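Local coordinates for protein Arf-GAP (Mus musculus, PDB 5C79) that probably stimulates GTP hydrolysis by Arf1 in a phosphoinositide-dependent manner, and whose PH domain binds phosphatidylinositol 4,5-bisphosphate, at residues Cys61-Asn65 with Gly66-Ile70. Numbering follows the deposited sequence.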
loop_
_atom_site.group_PDB
_atom_site.type_symbol
_atom_site.label_atom_id
_atom_site.label_comp_id
_atom_site.label_asym_id
_atom_site.label_seq_id
_atom_site.Cartn_x
_atom_site.Cartn_y
_atom_site.Cartn_z
ATOM N N CYS A 61 -2.055 -7.222 -3.525
ATOM C CA CYS A 61 -1.982 -5.780 -3.785
ATOM C C CYS A 61 -1.131 -5.530 -5.011
ATOM O O CYS A 61 -0.155 -6.224 -5.237
ATOM C CB CYS A 61 -1.355 -5.063 -2.589
ATOM S SG CYS A 61 -2.413 -5.068 -1.150
ATOM N N ALA A 62 -1.493 -4.514 -5.776
ATOM C CA ALA A 62 -0.693 -4.126 -6.926
ATOM C C ALA A 62 -0.739 -2.606 -7.108
ATOM O O ALA A 62 -1.789 -1.992 -6.915
ATOM C CB ALA A 62 -1.184 -4.822 -8.182
ATOM N N VAL A 63 0.378 -2.060 -7.551
ATOM C CA VAL A 63 0.490 -0.655 -7.933
ATOM C C VAL A 63 0.767 -0.518 -9.431
ATOM O O VAL A 63 1.692 -1.145 -9.975
ATOM C CB VAL A 63 1.598 0.077 -7.173
ATOM C CG1 VAL A 63 1.638 1.546 -7.596
ATOM C CG2 VAL A 63 1.380 -0.039 -5.683
ATOM N N LYS A 64 -0.072 0.258 -10.094
ATOM C CA LYS A 64 0.071 0.518 -11.533
ATOM C C LYS A 64 -0.739 1.752 -11.886
ATOM O O LYS A 64 -1.829 1.969 -11.363
ATOM C CB LYS A 64 -0.388 -0.657 -12.388
ATOM C CG LYS A 64 0.198 -0.649 -13.792
ATOM C CD LYS A 64 0.121 -2.005 -14.459
ATOM C CE LYS A 64 0.455 -1.895 -15.941
ATOM N NZ LYS A 64 0.308 -3.232 -16.578
ATOM N N ASN A 65 -0.200 2.549 -12.797
ATOM C CA ASN A 65 -0.868 3.784 -13.246
ATOM C C ASN A 65 -1.362 4.692 -12.118
ATOM O O ASN A 65 -2.451 5.259 -12.199
ATOM C CB ASN A 65 -2.059 3.445 -14.172
ATOM C CG ASN A 65 -1.687 2.519 -15.304
ATOM O OD1 ASN A 65 -2.288 1.473 -15.444
ATOM N ND2 ASN A 65 -0.699 2.868 -16.068
ATOM N N GLY A 66 -0.567 4.824 -11.052
ATOM C CA GLY A 66 -0.875 5.710 -9.951
ATOM C C GLY A 66 -1.970 5.240 -9.023
ATOM O O GLY A 66 -2.461 6.016 -8.213
ATOM N N ILE A 67 -2.322 3.962 -9.142
ATOM C CA ILE A 67 -3.396 3.350 -8.366
ATOM C C ILE A 67 -2.898 2.128 -7.590
ATOM O O ILE A 67 -2.240 1.271 -8.153
ATOM C CB ILE A 67 -4.550 2.907 -9.285
ATOM C CG1 ILE A 67 -5.160 4.106 -10.004
ATOM C CG2 ILE A 67 -5.666 2.206 -8.512
ATOM C CD1 ILE A 67 -6.121 3.742 -11.133
ATOM N N LEU A 68 -3.284 2.060 -6.321
ATOM C CA LEU A 68 -3.067 0.870 -5.488
ATOM C C LEU A 68 -4.375 0.079 -5.544
ATOM O O LEU A 68 -5.426 0.584 -5.127
ATOM C CB LEU A 68 -2.746 1.214 -4.025
ATOM C CG LEU A 68 -2.635 0.015 -3.079
ATOM C CD1 LEU A 68 -1.538 -0.975 -3.503
ATOM C CD2 LEU A 68 -2.453 0.485 -1.653
ATOM N N THR A 69 -4.285 -1.157 -6.025
ATOM C CA THR A 69 -5.445 -2.046 -6.105
ATOM C C THR A 69 -5.281 -3.043 -4.973
ATOM O O THR A 69 -4.230 -3.715 -4.879
ATOM C CB THR A 69 -5.543 -2.702 -7.504
ATOM O OG1 THR A 69 -5.859 -1.684 -8.471
ATOM C CG2 THR A 69 -6.643 -3.723 -7.585
ATOM N N ILE A 70 -6.292 -3.117 -4.096
ATOM C CA ILE A 70 -6.250 -4.007 -2.941
ATOM C C ILE A 70 -7.356 -5.054 -3.127
ATOM O O ILE A 70 -8.544 -4.715 -3.144
ATOM C CB ILE A 70 -6.503 -3.284 -1.603
ATOM C CG1 ILE A 70 -5.567 -2.106 -1.434
ATOM C CG2 ILE A 70 -6.308 -4.244 -0.452
ATOM C CD1 ILE A 70 -6.040 -1.098 -0.405
#
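Val63 and Leu68 face each other as a non-hydrogen-bonded pair in a tight antiparallel beta hairpin, and their side chains cross at a slant on its buried face. One methyl of each does the touching, Val63 CG2 lying 3.8 Å from Leu68 CD1. With CG anti to its own nitrogen (chi1 175°) and chi2 at 60°, Leu68 turns CD1 toward the neighbouring strand, where it also approaches Cys61 CB at 4.2 Å. The same face continues with the next non-hydrogen-bonded pair, in which Cys61 SG rests 4.0 Å from Ile70 CG2. Ala62 and Thr69, on the other face, form a hydrogen-bonded pair joined by two backbone bonds; that from Thr69 N to Ala62 O, at 2.8 Å, is almost straight at 177°. Lys64 and Ile67 close the ladder with a second reciprocal pair around a type I' turn. There Ile67 N reaches Lys64 O at 3.0 Å from well above the carbonyl plane, an off-plane approach consistent with the tight two-residue connection. Asn65 and Gly66 fill the turn with positive phi values, a backbone region that suits glycine well. Ile67, whose side chain lies on the more open face with those of Ala62, Lys64 and Thr69, brings CB to 3.5 Å from the backbone oxygen Lys64 O, while Thr69 OG1 hydrogen-bonds Lys81 NZ. In the PH-domain sheet this hairpin lies between strands 41-48 and 80-83, which extend its hydrogen bonding on either side. Its buried face meets helix 115-135 through Trp121, against Cys61 and Val63, and Leu125, against Val63, while Ile70 packs on Tyr108 and Phe110 of strand 106-111.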